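Local coordinates for probable AP endonuclease (African swine fever virus, PDB 6KI3), which probably repairs DNA by cutting the phosphodiester bond on the 5' side of abasic sites, uses three zinc ions, and also trims mismatched 3' ends as a proofreading exonuclease, at residues Ala9-His13 / Arg14-Asp18; Gln286-Leu289 / Thr290-Thr294; Thr99-Ile102 / Gln103-Leu106; Ile26-Ser29 / Ile30-Val34; Val214-Pro217 / Ser218-Met221. All blocks are in the same frame, centred on the assembly; numbering follows the deposited sequence.

Contact 1 of 5, residues Ala9-His13 / Arg14-Asp18; sequences AFVSH and RLWSD. With nucleotides of chain C.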
# COMPACT_ATOMS: atom_id res chain seq x y z
N ALA A 9 1.93 4.53 8.02
CA ALA A 9 3.11 3.77 7.64
C ALA A 9 2.87 2.29 7.92
O ALA A 9 1.94 1.91 8.64
CB ALA A 9 4.35 4.27 8.38
N PHE A 10 3.73 1.46 7.34
CA PHE A 10 3.72 0.04 7.65
C PHE A 10 4.25 -0.18 9.06
O PHE A 10 5.27 0.39 9.45
CB PHE A 10 4.56 -0.74 6.63
CG PHE A 10 4.96 -2.11 7.10
CD1 PHE A 10 4.04 -3.14 7.13
CD2 PHE A 10 6.26 -2.37 7.49
CE1 PHE A 10 4.40 -4.40 7.56
CE2 PHE A 10 6.63 -3.63 7.91
CZ PHE A 10 5.70 -4.65 7.95
N VAL A 11 3.56 -1.02 9.83
CA VAL A 11 3.90 -1.28 11.22
C VAL A 11 4.44 -2.70 11.31
O VAL A 11 3.69 -3.67 11.17
CB VAL A 11 2.69 -1.09 12.15
CG1 VAL A 11 3.08 -1.35 13.59
CG2 VAL A 11 2.12 0.31 11.98
N SER A 12 5.74 -2.82 11.53
CA SER A 12 6.35 -4.13 11.68
C SER A 12 6.22 -4.63 13.11
O SER A 12 6.25 -3.84 14.07
CB SER A 12 7.82 -4.10 11.27
OG SER A 12 8.63 -3.61 12.33
N HIS A 13 6.13 -5.82 13.21
CA HIS A 13 6.03 -6.45 14.51
C HIS A 13 7.31 -6.32 15.26
O HIS A 13 7.26 -6.00 16.50
CB HIS A 13 5.71 -7.91 14.30
CG HIS A 13 5.82 -8.75 15.50
ND1 HIS A 13 6.86 -8.73 16.35
CD2 HIS A 13 5.00 -9.74 15.97
CE1 HIS A 13 6.68 -9.66 17.30
NE2 HIS A 13 5.55 -10.28 17.07
N ARG A 14 8.44 -6.57 14.63
CA ARG A 14 9.73 -6.49 15.32
C ARG A 14 10.17 -5.12 15.87
O ARG A 14 10.79 -5.04 16.93
CB ARG A 14 10.84 -7.06 14.42
CG ARG A 14 12.24 -6.90 14.99
CD ARG A 14 13.30 -7.21 13.95
NE ARG A 14 13.12 -6.42 12.73
CZ ARG A 14 13.91 -5.42 12.37
NH1 ARG A 14 14.95 -5.08 13.12
NH2 ARG A 14 13.67 -4.76 11.24
N LEU A 15 9.87 -4.07 15.12
CA LEU A 15 10.31 -2.71 15.44
C LEU A 15 9.29 -1.91 16.24
O LEU A 15 9.56 -0.76 16.57
CB LEU A 15 10.66 -1.95 14.16
CG LEU A 15 11.77 -2.60 13.34
CD1 LEU A 15 11.97 -1.89 11.99
CD2 LEU A 15 13.04 -2.59 14.16
N TRP A 16 8.14 -2.50 16.57
CA TRP A 16 7.10 -1.73 17.24
C TRP A 16 6.53 -2.46 18.45
O TRP A 16 6.13 -1.82 19.43
CB TRP A 16 5.98 -1.40 16.25
CG TRP A 16 6.38 -0.39 15.22
CD1 TRP A 16 6.72 -0.64 13.92
CD2 TRP A 16 6.47 1.03 15.39
NE1 TRP A 16 7.03 0.54 13.28
CE2 TRP A 16 6.88 1.57 14.16
CE3 TRP A 16 6.26 1.89 16.47
CZ2 TRP A 16 7.07 2.94 13.98
CZ3 TRP A 16 6.45 3.24 16.29
CH2 TRP A 16 6.85 3.76 15.05
N SER A 17 6.48 -3.79 18.40
CA SER A 17 5.89 -4.54 19.50
C SER A 17 6.81 -4.55 20.71
O SER A 17 8.04 -4.65 20.59
CB SER A 17 5.60 -5.98 19.08
OG SER A 17 4.60 -6.03 18.08
N ASP A 18 6.21 -4.42 21.89
CA ASP A 18 6.95 -4.57 23.14
C ASP A 18 7.36 -6.03 23.33
O ASP A 18 6.73 -6.95 22.81
CB ASP A 18 6.11 -4.11 24.32
CG ASP A 18 5.80 -2.63 24.28
OD1 ASP A 18 6.73 -1.83 24.08
OD2 ASP A 18 4.61 -2.27 24.45
P DG C 3 6.39 -8.31 10.70
OP1 DG C 3 5.09 -7.61 10.74
OP2 DG C 3 7.56 -7.73 11.40
O5' DG C 3 6.17 -9.79 11.25
C5' DG C 3 5.36 -10.69 10.51
C4' DG C 3 5.47 -12.10 11.06
O4' DG C 3 6.68 -12.73 10.55
C3' DG C 3 5.55 -12.19 12.58
O3' DG C 3 4.78 -13.30 13.01
C2' DG C 3 7.04 -12.41 12.83
C1' DG C 3 7.43 -13.25 11.63
N9 DG C 3 8.84 -13.17 11.29
C8 DG C 3 9.65 -12.06 11.35
N7 DG C 3 10.87 -12.28 10.98
C5 DG C 3 10.88 -13.63 10.64
C6 DG C 3 11.94 -14.44 10.16
O6 DG C 3 13.12 -14.12 9.93
N1 DG C 3 11.52 -15.75 9.94
C2 DG C 3 10.25 -16.22 10.16
N2 DG C 3 10.03 -17.52 9.89
N3 DG C 3 9.25 -15.47 10.60
C4 DG C 3 9.64 -14.19 10.82
O5' 3DR C 1 6.85 -3.54 0.08
P 3DR C 1 6.52 -3.80 -1.47
OP1 3DR C 1 5.44 -4.86 -1.44
OP2 3DR C 1 6.07 -2.45 -1.97
OP3 3DR C 1 7.83 -4.28 -2.05
C2' 3DR C 1 6.28 -4.30 4.39
C5' 3DR C 1 6.91 -4.61 1.02
C4' 3DR C 1 7.49 -4.08 2.32
O4' 3DR C 1 6.87 -2.83 2.62
C1' 3DR C 1 6.32 -2.84 3.94
C3' 3DR C 1 7.25 -5.02 3.48
O3' 3DR C 1 8.48 -5.20 4.19
P DA C 4 4.47 -13.54 14.57
OP1 DA C 4 3.04 -13.22 14.77
OP2 DA C 4 5.49 -12.88 15.40
O5' DA C 4 4.65 -15.12 14.73
C5' DA C 4 4.02 -15.99 13.80
C4' DA C 4 4.66 -17.36 13.82
O4' DA C 4 6.01 -17.29 13.30
C3' DA C 4 4.75 -18.01 15.19
O3' DA C 4 4.42 -19.38 15.09
C2' DA C 4 6.21 -17.80 15.59
C1' DA C 4 6.93 -17.81 14.25
N9 DA C 4 8.13 -16.98 14.21
C8 DA C 4 8.25 -15.69 14.66
N7 DA C 4 9.45 -15.18 14.50
C5 DA C 4 10.16 -16.20 13.90
C6 DA C 4 11.50 -16.30 13.46
N6 DA C 4 12.38 -15.30 13.58
N1 DA C 4 11.90 -17.46 12.91
C2 DA C 4 11.01 -18.46 12.79
N3 DA C 4 9.73 -18.49 13.16
C4 DA C 4 9.36 -17.32 13.71
O HOH W 1 7.46 -0.87 10.74
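A serine N-cap starts the short, weakly bonded helix that follows strand 6-10 of the TIM barrel: S12 OG accepts from L15 N at 3.1 Å, with an N-H...O angle of 152°. Serine suits the place because its OG, set between its own backbone N and carbonyl carbon (chi1 82°), can reach forward to an N-H of the first turn. One turn closes where S17 N donates to H13 O at 3.0 Å, while S17 OG turns to C25 O. W16 meets V11 at about a right angle, CG1 of V11 lying 3.7 Å from CD1 of W16. Polar atoms line the edge of the indole: S12 O, in its plane, meets CD1, and a water, also in plane, accepts from NE1 and S12 N and donates to F10 O. One face of the flat, apolar F10 ring looks to S12 N; the opposite face carries the dideoxyribose of 3DR1 of chain C, an abasic-site mimic, whose C2' sits over the ring centre. H13 N donates to OP2 of DG3 of chain C at 3.0 Å and more weakly to OP1, and H13 NE2 comes within 3.1 Å of OP2 of DA4 of chain C.

Contact 2 of 5, residues Gln286-Leu289 / Thr290-Thr294; sequences QTAL and TAEFT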
# COMPACT_ATOMS: atom_id res chain seq x y z
N GLN A 286 12.50 5.39 13.39
CA GLN A 286 11.76 6.53 13.92
C GLN A 286 12.37 7.85 13.46
O GLN A 286 11.65 8.79 13.15
CB GLN A 286 11.69 6.44 15.44
CG GLN A 286 10.88 5.26 15.94
CD GLN A 286 10.70 5.25 17.44
OE1 GLN A 286 10.41 6.29 18.04
NE2 GLN A 286 10.85 4.08 18.05
N THR A 287 13.71 7.92 13.41
CA THR A 287 14.34 9.14 12.91
C THR A 287 13.97 9.39 11.45
O THR A 287 13.74 10.54 11.05
CB THR A 287 15.86 9.04 13.06
OG1 THR A 287 16.19 8.72 14.42
CG2 THR A 287 16.52 10.37 12.69
N ALA A 288 13.90 8.33 10.64
CA ALA A 288 13.56 8.49 9.23
C ALA A 288 12.12 8.95 9.06
O ALA A 288 11.84 9.84 8.24
CB ALA A 288 13.81 7.19 8.48
N LEU A 289 11.19 8.36 9.82
CA LEU A 289 9.78 8.71 9.66
C LEU A 289 9.47 10.10 10.19
O LEU A 289 8.62 10.80 9.63
CB LEU A 289 8.90 7.66 10.34
CG LEU A 289 9.03 6.24 9.79
CD1 LEU A 289 8.42 5.25 10.76
CD2 LEU A 289 8.37 6.13 8.43
N THR A 290 10.14 10.52 11.27
CA THR A 290 9.95 11.88 11.76
C THR A 290 10.32 12.90 10.70
O THR A 290 9.66 13.94 10.57
CB THR A 290 10.79 12.09 13.03
OG1 THR A 290 12.14 11.70 12.78
CG2 THR A 290 10.23 11.28 14.16
N ALA A 291 11.38 12.63 9.94
CA ALA A 291 11.75 13.53 8.85
C ALA A 291 10.71 13.51 7.74
O ALA A 291 10.37 14.56 7.18
CB ALA A 291 13.13 13.15 8.30
N GLU A 292 10.18 12.33 7.42
CA GLU A 292 9.24 12.22 6.31
C GLU A 292 7.88 12.81 6.65
O GLU A 292 7.23 13.41 5.80
CB GLU A 292 9.10 10.75 5.89
CG GLU A 292 10.36 10.16 5.28
CD GLU A 292 10.18 8.72 4.85
OE1 GLU A 292 10.63 7.81 5.57
OE2 GLU A 292 9.57 8.50 3.78
N PHE A 293 7.43 12.64 7.90
CA PHE A 293 6.10 13.11 8.26
C PHE A 293 6.07 14.60 8.58
O PHE A 293 5.03 15.24 8.41
CB PHE A 293 5.54 12.29 9.42
CG PHE A 293 5.08 10.91 9.02
CD1 PHE A 293 3.95 10.75 8.23
CD2 PHE A 293 5.77 9.79 9.43
CE1 PHE A 293 3.53 9.49 7.86
CE2 PHE A 293 5.35 8.52 9.07
CZ PHE A 293 4.22 8.38 8.28
N THR A 294 7.18 15.16 9.06
CA THR A 294 7.25 16.61 9.20
C THR A 294 7.28 17.29 7.83
O THR A 294 6.65 18.34 7.64
CB THR A 294 8.48 17.01 10.01
OG1 THR A 294 9.64 16.33 9.52
CG2 THR A 294 8.28 16.67 11.49
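Between T290 and the preceding turn the polar contacts are dense. T290 N donates to Q286 O at 3.0 Å, and T290 OG1 lies between two carbonyls, 2.6 Å from T287 O and 3.0 Å from Q286 O. Its single proton can serve one of them at a time, and which one is not settled. A chi1 of 51° swings the hydroxyl back over the helix, where threonine can keep its polar group against the backbone on a partly exposed face. A turn later the acceptor is clear: T294 OG1 donates to T290 O at 2.6 Å, in the carbonyl plane on a lone pair, and T294 N shares that oxygen. Further main-chain bonds run from E292 N to A288 O and from F293 N to L289 O, the latter 2.8 Å long.

All of this belongs to helix 282-300, the C-terminal helix that follows strand 272-275 on the outside of the TIM barrel.

The apolar contacts lie on its inner face. L289 and F293 lie side by side and point the same way, with F293 CE2 3.9 Å from both CB and CD2 of L289. The large, flat F293 suits the buried side, meeting F42 and F44. Apart from this packing, the ring also edges up to a backbone oxygen, L289 O.

Charge enters with E292. Its extended chain passes A288 O, CG at 3.3 Å, and takes the buried carboxylate to S240 OG, to L241 N and to a salt bridge with R277, a set of partners that would favour the ionised form.

Contact 3 of 5, residues Thr99-Ile102 / Gln103-Leu106; sequences THFI and QQEL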
# COMPACT_ATOMS: atom_id res chain seq x y z
N THR A 99 -5.45 -19.64 -3.36
CA THR A 99 -6.67 -18.84 -3.34
C THR A 99 -7.46 -19.07 -2.06
O THR A 99 -8.05 -18.13 -1.51
CB THR A 99 -7.51 -19.15 -4.57
OG1 THR A 99 -6.91 -18.54 -5.72
CG2 THR A 99 -8.93 -18.61 -4.42
N HIS A 100 -7.47 -20.31 -1.55
CA HIS A 100 -8.16 -20.58 -0.30
C HIS A 100 -7.54 -19.81 0.86
O HIS A 100 -8.25 -19.35 1.76
CB HIS A 100 -8.16 -22.08 -0.01
CG HIS A 100 -8.75 -22.43 1.32
ND1 HIS A 100 -7.99 -22.59 2.45
CD2 HIS A 100 -10.04 -22.63 1.69
CE1 HIS A 100 -8.78 -22.88 3.47
NE2 HIS A 100 -10.03 -22.92 3.04
N PHE A 101 -6.21 -19.66 0.85
CA PHE A 101 -5.55 -18.91 1.91
C PHE A 101 -5.93 -17.43 1.87
O PHE A 101 -6.13 -16.81 2.91
CB PHE A 101 -4.04 -19.08 1.81
CG PHE A 101 -3.28 -18.50 2.97
CD1 PHE A 101 -3.15 -19.21 4.15
CD2 PHE A 101 -2.71 -17.24 2.88
CE1 PHE A 101 -2.46 -18.68 5.22
CE2 PHE A 101 -2.02 -16.70 3.95
CZ PHE A 101 -1.89 -17.42 5.12
N ILE A 102 -6.03 -16.86 0.66
CA ILE A 102 -6.50 -15.49 0.52
C ILE A 102 -7.92 -15.36 1.06
O ILE A 102 -8.29 -14.32 1.63
CB ILE A 102 -6.41 -15.04 -0.95
CG1 ILE A 102 -4.97 -15.12 -1.44
CG2 ILE A 102 -6.96 -13.63 -1.13
CD1 ILE A 102 -4.81 -14.78 -2.90
N GLN A 103 -8.73 -16.40 0.91
CA GLN A 103 -10.10 -16.36 1.42
C GLN A 103 -10.13 -16.25 2.94
O GLN A 103 -11.02 -15.59 3.49
CB GLN A 103 -10.87 -17.59 0.96
CG GLN A 103 -12.38 -17.42 1.01
CD GLN A 103 -12.87 -16.31 0.10
OE1 GLN A 103 -12.32 -16.10 -0.98
NE2 GLN A 103 -13.91 -15.60 0.54
N GLN A 104 -9.16 -16.86 3.60
CA GLN A 104 -9.03 -16.78 5.04
C GLN A 104 -8.69 -15.38 5.50
O GLN A 104 -9.27 -14.88 6.40
CB GLN A 104 -7.99 -17.75 5.55
CG GLN A 104 -8.14 -19.15 5.03
CD GLN A 104 -7.10 -20.10 5.55
OE1 GLN A 104 -6.55 -20.89 4.80
NE2 GLN A 104 -6.84 -20.05 6.84
N GLU A 105 -7.75 -14.75 4.82
CA GLU A 105 -7.32 -13.39 5.14
C GLU A 105 -8.46 -12.39 4.96
O GLU A 105 -8.70 -11.54 5.83
CB GLU A 105 -6.12 -13.00 4.28
CG GLU A 105 -4.82 -13.66 4.68
CD GLU A 105 -3.70 -13.39 3.69
OE1 GLU A 105 -3.76 -13.94 2.57
OE2 GLU A 105 -2.78 -12.62 4.03
N LEU A 106 -9.18 -12.49 3.84
CA LEU A 106 -10.30 -11.58 3.60
C LEU A 106 -11.36 -11.71 4.68
O LEU A 106 -11.92 -10.71 5.14
CB LEU A 106 -10.89 -11.84 2.22
CG LEU A 106 -9.98 -11.53 1.03
CD1 LEU A 106 -10.62 -12.01 -0.27
CD2 LEU A 106 -9.68 -10.04 0.96
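I102 and L106, one turn apart on helix 96-112, lie side by side on the buried face of a beta-alpha-beta unit of the TIM barrel, between strands 79-83 and 116-120. CG2 of I102 is 4.1 Å from CD1 of L106, and these branched side chains pack on L117 of strand 116-120. The turn beneath them is closed by L106 N, which donates to I102 O at 3.0 Å.

F101 and E105 extend the packed side. With CG anti to its backbone N (chi1 -172°), the F101 ring reaches E105, whose OE1 lies 3.5 Å from both CD2 and CE2. Ring and carboxylate planes stand 51° apart, and the CD2 and CE2 side of the ring helps to bury the acid. D88 brings a second carboxylate close to E105 OE1, which may raise the proton affinity of one of the two.

Toward solvent the fit is looser and more polar. Q103 bends at chi2 and hands its NE2 to K137 O. Exposed H100 and the extended Q104 cross obliquely, their flat groups 56° apart, as suits side chains that tolerate water. Q104 OE1 comes within 3.2 Å of H100 ND1, but the two are not aligned to form a hydrogen bond.

Contact 4 of 5, residues Ile26-Ser29 / Ile30-Val34; sequences ITNS and IANYV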
# COMPACT_ATOMS: atom_id res chain seq x y z
N ILE A 26 0.08 -7.55 17.46
CA ILE A 26 -0.21 -6.61 16.38
C ILE A 26 -0.86 -5.35 16.94
O ILE A 26 -0.46 -4.22 16.62
CB ILE A 26 -1.09 -7.26 15.30
CG1 ILE A 26 -0.38 -8.48 14.70
CG2 ILE A 26 -1.44 -6.25 14.22
CD1 ILE A 26 -1.19 -9.19 13.63
N THR A 27 -1.88 -5.52 17.79
CA THR A 27 -2.54 -4.37 18.40
C THR A 27 -1.58 -3.60 19.29
O THR A 27 -1.62 -2.36 19.33
CB THR A 27 -3.76 -4.83 19.19
OG1 THR A 27 -4.55 -5.72 18.39
CG2 THR A 27 -4.61 -3.64 19.60
N ASN A 28 -0.72 -4.31 20.02
CA ASN A 28 0.29 -3.64 20.85
C ASN A 28 1.23 -2.81 19.99
O ASN A 28 1.58 -1.68 20.36
CB ASN A 28 1.07 -4.68 21.66
CG ASN A 28 2.30 -4.10 22.32
OD1 ASN A 28 3.41 -4.19 21.78
ND2 ASN A 28 2.13 -3.49 23.48
N SER A 29 1.65 -3.34 18.84
CA SER A 29 2.53 -2.59 17.95
C SER A 29 1.84 -1.35 17.41
O SER A 29 2.44 -0.28 17.33
CB SER A 29 3.00 -3.49 16.81
OG SER A 29 1.91 -3.93 16.02
N ILE A 30 0.57 -1.48 17.03
CA ILE A 30 -0.19 -0.33 16.54
C ILE A 30 -0.37 0.70 17.65
O ILE A 30 -0.34 1.91 17.40
CB ILE A 30 -1.53 -0.80 15.95
CG1 ILE A 30 -1.30 -1.56 14.65
CG2 ILE A 30 -2.47 0.38 15.72
CD1 ILE A 30 -2.56 -2.12 14.04
N ALA A 31 -0.55 0.24 18.89
CA ALA A 31 -0.66 1.16 20.01
C ALA A 31 0.61 2.00 20.16
O ALA A 31 0.54 3.22 20.32
CB ALA A 31 -0.94 0.38 21.30
N ASN A 32 1.78 1.36 20.09
CA ASN A 32 3.03 2.10 20.15
C ASN A 32 3.20 2.98 18.92
O ASN A 32 3.74 4.09 19.00
CB ASN A 32 4.21 1.14 20.29
CG ASN A 32 4.10 0.27 21.53
OD1 ASN A 32 3.42 0.63 22.49
ND2 ASN A 32 4.79 -0.86 21.52
N TYR A 33 2.74 2.50 17.76
CA TYR A 33 2.83 3.28 16.53
C TYR A 33 1.92 4.50 16.57
O TYR A 33 2.25 5.54 15.98
CB TYR A 33 2.51 2.38 15.34
CG TYR A 33 2.00 3.08 14.10
CD1 TYR A 33 2.88 3.59 13.15
CD2 TYR A 33 0.64 3.19 13.85
CE1 TYR A 33 2.42 4.21 12.00
CE2 TYR A 33 0.16 3.82 12.72
CZ TYR A 33 1.05 4.32 11.80
OH TYR A 33 0.58 4.94 10.67
N VAL A 34 0.77 4.40 17.25
CA VAL A 34 -0.09 5.56 17.41
C VAL A 34 0.51 6.54 18.42
O VAL A 34 0.43 7.76 18.24
CB VAL A 34 -1.51 5.12 17.82
CG1 VAL A 34 -2.30 6.28 18.40
CG2 VAL A 34 -2.23 4.52 16.63
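I26 O is gripped twice, by I30 N at 3.0 Å and by S29 OG, whose bond is modelled unusually short at 2.5 Å, a length that should carry little weight. A chi1 of 62° folds the serine hydroxyl back onto the preceding turn; a small polar side chain can thus be buried with its hydroxyl bonded to the main chain. The side chains of I26 and I30 approach more loosely, CG2 to CD1 at 4.3 Å, and I30 CG1 also lies 3.4 Å from I26 O.

The next turns follow regular alpha-helical bonding, A31 N to T27 O at 2.8 Å and Y33 N to S29 O at the same length. N28 and N32 stand one turn apart on the partly exposed side. Their amide planes are nearly perpendicular, 84° apart, and N28 OD1 is 3.6 Å from N32 ND2. Their firm partners lie outside the helix: N28 OD1 accepts from D18 N, and N32 ND2 donates to W16 O, so the pair fastens the end of the short helix 13-16 and the chain just after it.

Helix 25-39 is the crossover between parallel strands 6-10 and 46-49 of the TIM barrel. I30 packs on V49 and on L69 of helix 63-76, T27 bonds to D65 of that helix, and Y33 stacks on F44 and points its hydroxyl at A9 N and S46 O, one on each of the two strands.

Contact 5 of 5, residues Val214-Pro217 / Ser218-Met221; sequences VIPP and SHIM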
# COMPACT_ATOMS: atom_id res chain seq x y z
N VAL A 214 -13.55 3.75 -14.56
CA VAL A 214 -13.13 2.36 -14.50
C VAL A 214 -12.45 2.04 -13.17
O VAL A 214 -12.62 0.94 -12.63
CB VAL A 214 -12.20 2.03 -15.68
CG1 VAL A 214 -12.08 0.54 -15.83
CG2 VAL A 214 -12.72 2.66 -16.97
N ILE A 215 -11.68 2.98 -12.63
CA ILE A 215 -11.08 2.85 -11.31
C ILE A 215 -11.29 4.17 -10.57
O ILE A 215 -10.48 5.10 -10.71
CB ILE A 215 -9.60 2.43 -11.40
CG1 ILE A 215 -8.92 2.52 -10.03
CG2 ILE A 215 -8.86 3.24 -12.48
CD1 ILE A 215 -9.52 1.60 -8.99
N PRO A 216 -12.37 4.31 -9.81
CA PRO A 216 -12.64 5.58 -9.15
C PRO A 216 -11.67 5.82 -8.01
O PRO A 216 -11.15 4.87 -7.41
CB PRO A 216 -14.08 5.42 -8.63
CG PRO A 216 -14.25 3.95 -8.48
CD PRO A 216 -13.44 3.32 -9.58
N PRO A 217 -11.39 7.09 -7.68
CA PRO A 217 -10.45 7.37 -6.59
C PRO A 217 -10.92 6.88 -5.23
O PRO A 217 -10.10 6.80 -4.30
CB PRO A 217 -10.32 8.90 -6.62
CG PRO A 217 -11.56 9.37 -7.30
CD PRO A 217 -11.90 8.32 -8.31
N SER A 218 -12.20 6.56 -5.07
CA SER A 218 -12.66 5.95 -3.83
C SER A 218 -12.03 4.59 -3.60
O SER A 218 -11.95 4.14 -2.45
CB SER A 218 -14.18 5.84 -3.83
OG SER A 218 -14.62 5.00 -4.88
N HIS A 219 -11.60 3.92 -4.66
CA HIS A 219 -10.96 2.61 -4.59
C HIS A 219 -9.48 2.68 -4.95
O HIS A 219 -8.93 1.77 -5.57
CB HIS A 219 -11.67 1.61 -5.50
CG HIS A 219 -13.00 1.16 -4.98
ND1 HIS A 219 -14.04 2.04 -4.74
CD2 HIS A 219 -13.47 -0.07 -4.65
CE1 HIS A 219 -15.09 1.37 -4.29
NE2 HIS A 219 -14.77 0.09 -4.23
N ILE A 220 -8.81 3.77 -4.57
CA ILE A 220 -7.40 3.98 -4.87
C ILE A 220 -6.67 4.30 -3.57
O ILE A 220 -7.10 5.19 -2.82
CB ILE A 220 -7.19 5.11 -5.90
CG1 ILE A 220 -7.76 4.70 -7.26
CG2 ILE A 220 -5.71 5.45 -6.02
CD1 ILE A 220 -7.53 5.73 -8.35
N MET A 221 -5.59 3.58 -3.30
CA MET A 221 -4.70 3.85 -2.18
C MET A 221 -3.27 3.98 -2.70
O MET A 221 -2.97 3.62 -3.84
CB MET A 221 -4.78 2.74 -1.12
CG MET A 221 -4.19 1.42 -1.55
SD MET A 221 -4.11 0.23 -0.20
CE MET A 221 -2.82 0.96 0.81
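I220 overlaps I215 across a tight turn: the two side chains meet at about a right angle, with both CG1 atoms in contact at 3.7 Å. With chi1 at 170°, I215 CG1 points away from the residue's own N, and CD1 ends over the turn, 3.5 Å from H219 O. I220 CG1 presses on P216 O at 3.4 Å. Branched apolar side chains suit the place because they pack between the turn and helices 161-174 and 258-269.

P216 O closes the turn, accepting from H219 N at 2.9 Å. The donor stands 46° out of the carbonyl plane, consistent with the tight curvature of the 3-10 turn at P217 and S218. I220 N adds a weak bond to P217 O. The two prolines, which have no N-H to offer, suit the entry to such a turn, and their rings stiffen it. S218 OG lies in the plane of the H219 ring at its edge, hydrogen-bonded to ND1 at 3.0 Å, and rests on CB and CG of P216.

P217 and I220 pack on Y265, while I215 meets F168. This is an alpha-beta loop of the TIM barrel, leading into strand 220-227, which further along carries the zinc ligand H223.

In the fold
Along the chain the order is contact 1, contact 4, contact 3, contact 5 and contact 2, all in one TIM barrel. Contacts 1 and 4 have centres about 7 Å apart and touch where the end of helix 13-16 and the residues after it meet helix 25-39. Contact 2, on the last helix, touches contact 1 through A9 with F293 and W16 with L289, centres about 15 Å apart, so the last helix packs against the first strand, where the barrel closes. Contact 3 stands across the barrel from contact 2, about 34 Å between centres. Contact 5 lies opposite contact 1 across the chain's centre, about 28 Å between centres, on the same sheet. Contact 1 reaches the DNA.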